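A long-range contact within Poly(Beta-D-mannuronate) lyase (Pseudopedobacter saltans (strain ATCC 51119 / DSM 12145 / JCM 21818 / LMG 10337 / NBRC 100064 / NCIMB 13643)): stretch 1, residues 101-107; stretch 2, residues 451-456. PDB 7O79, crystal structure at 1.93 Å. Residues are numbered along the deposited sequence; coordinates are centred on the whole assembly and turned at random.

Stretch 1 (101-107) ENTAIVD
Stretch 2 (451-456) GVKWSI

Asn102 supplies both acceptors for the two hydrogen bonds across this contact, one from its side chain and one from its backbone. Its backbone is left-handed (phi/psi 59/37), and its chi1 of -144° lies between wells, with chi2 21°. CA-to-CB points sideways, yet the amide end comes nearer to stretch 2. Asn102 OD1 accepts from Lys453 N at 2.9 Å, nearly straight at 169°. Asn102 O accepts from Trp454 NE1 at 3.0 Å, 156°, at the indole edge near the ring plane. Trp454 (-70/-177) has chi1 55° (p) and chi2 -88°.

Asn102 and Val452 are the nearest CA pair, 4.6 Å apart; from there both traces run roughly the same way. Thr103 to Val106 are extended, with a strand at 104-106; Asp107 (38/42) leaves it. CA-to-CB points toward stretch 2 in Ala104 and Val106 (chi1 t), away in Thr103 and Ile105. Ala104 is buried, and its methyl is small: Ala104 CB lies 3.6 Å from Trp454 CH2 and 4.0 Å from Val452 CG1. Val452 (-70/155, chi1 m) also brings CG1 to 3.3 Å from Thr103 O.

Stretch 2 has no regular helix or strand. Lys453 (-80/-39) offers its backbone NH while its side-chain end leads away. Ile456 O lies 4.2 Å from Val106 CG2. The contact buries 306 Å².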

# COMPACT_ATOMS: atom_id res chain seq x y z
N GLU A 101 -13.36 -5.89 11.85
CA GLU A 101 -13.20 -7.19 11.23
C GLU A 101 -14.53 -7.70 10.71
O GLU A 101 -15.60 -7.25 11.12
CB GLU A 101 -12.51 -8.20 12.16
CG GLU A 101 -13.05 -8.35 13.54
CD GLU A 101 -12.20 -9.36 14.35
OE1 GLU A 101 -12.41 -9.49 15.56
OE2 GLU A 101 -11.34 -10.05 13.75
N ASN A 102 -14.43 -8.62 9.74
CA ASN A 102 -15.56 -9.30 9.12
C ASN A 102 -16.54 -8.31 8.49
O ASN A 102 -17.75 -8.53 8.50
CB ASN A 102 -16.27 -10.21 10.13
CG ASN A 102 -16.80 -11.49 9.48
OD1 ASN A 102 -16.32 -11.90 8.42
ND2 ASN A 102 -17.77 -12.14 10.12
N THR A 103 -16.02 -7.24 7.90
CA THR A 103 -16.83 -6.19 7.30
C THR A 103 -16.51 -6.07 5.81
O THR A 103 -15.37 -6.27 5.40
CB THR A 103 -16.57 -4.85 8.03
OG1 THR A 103 -17.01 -4.98 9.38
CG2 THR A 103 -17.27 -3.65 7.34
N ALA A 104 -17.53 -5.79 5.00
CA ALA A 104 -17.34 -5.60 3.57
C ALA A 104 -17.90 -4.25 3.14
O ALA A 104 -18.83 -3.72 3.75
CB ALA A 104 -17.99 -6.72 2.75
N ILE A 105 -17.28 -3.69 2.11
CA ILE A 105 -17.77 -2.50 1.43
C ILE A 105 -17.91 -2.88 -0.03
O ILE A 105 -16.94 -3.32 -0.65
CB ILE A 105 -16.82 -1.30 1.59
CG1 ILE A 105 -16.61 -0.95 3.05
CG2 ILE A 105 -17.39 -0.10 0.87
CD1 ILE A 105 -15.66 0.23 3.24
N VAL A 106 -19.11 -2.73 -0.58
CA VAL A 106 -19.43 -3.27 -1.91
C VAL A 106 -20.01 -2.15 -2.77
O VAL A 106 -21.04 -1.57 -2.42
CB VAL A 106 -20.40 -4.46 -1.82
CG1 VAL A 106 -20.84 -4.92 -3.21
CG2 VAL A 106 -19.77 -5.61 -1.03
N ASP A 107 -19.34 -1.85 -3.89
CA ASP A 107 -19.76 -0.82 -4.85
C ASP A 107 -20.37 0.43 -4.20
O ASP A 107 -21.35 0.98 -4.70
CB ASP A 107 -20.76 -1.39 -5.86
CG ASP A 107 -20.22 -2.59 -6.57
OD1 ASP A 107 -19.02 -2.59 -6.89
OD2 ASP A 107 -21.00 -3.55 -6.81
N GLY A 451 -10.57 -11.82 3.55
CA GLY A 451 -11.86 -11.17 3.46
C GLY A 451 -12.85 -11.72 4.48
O GLY A 451 -12.50 -12.48 5.40
N VAL A 452 -14.12 -11.34 4.28
CA VAL A 452 -15.18 -11.72 5.21
C VAL A 452 -15.46 -13.22 5.10
O VAL A 452 -15.22 -13.86 4.07
CB VAL A 452 -16.45 -10.90 4.94
CG1 VAL A 452 -16.16 -9.42 5.11
CG2 VAL A 452 -17.05 -11.21 3.58
N LYS A 453 -15.99 -13.80 6.19
CA LYS A 453 -16.33 -15.22 6.19
C LYS A 453 -17.66 -15.49 5.49
O LYS A 453 -17.81 -16.49 4.79
CB LYS A 453 -16.36 -15.75 7.62
CG LYS A 453 -15.21 -15.24 8.47
CD LYS A 453 -13.87 -15.75 7.97
CE LYS A 453 -12.75 -15.44 8.97
NZ LYS A 453 -11.75 -16.55 9.03
N TRP A 454 -18.64 -14.61 5.69
CA TRP A 454 -19.90 -14.61 4.96
C TRP A 454 -19.71 -14.19 3.49
O TRP A 454 -18.58 -14.00 3.02
CB TRP A 454 -20.89 -13.76 5.76
CG TRP A 454 -20.37 -12.38 6.03
CD1 TRP A 454 -19.61 -12.01 7.11
CD2 TRP A 454 -20.59 -11.19 5.27
NE1 TRP A 454 -19.31 -10.68 7.05
CE2 TRP A 454 -19.91 -10.14 5.94
CE3 TRP A 454 -21.28 -10.90 4.09
CZ2 TRP A 454 -19.91 -8.83 5.47
CZ3 TRP A 454 -21.28 -9.60 3.62
CH2 TRP A 454 -20.59 -8.57 4.31
N SER A 455 -20.80 -14.09 2.74
CA SER A 455 -20.73 -14.14 1.28
C SER A 455 -21.00 -12.79 0.62
O SER A 455 -22.00 -12.12 0.91
CB SER A 455 -21.70 -15.17 0.71
OG SER A 455 -21.42 -15.40 -0.66
N ILE A 456 -20.12 -12.43 -0.33
CA ILE A 456 -20.17 -11.22 -1.18
C ILE A 456 -19.90 -9.96 -0.37
O ILE A 456 -18.74 -9.61 -0.14
CB ILE A 456 -21.52 -11.11 -1.94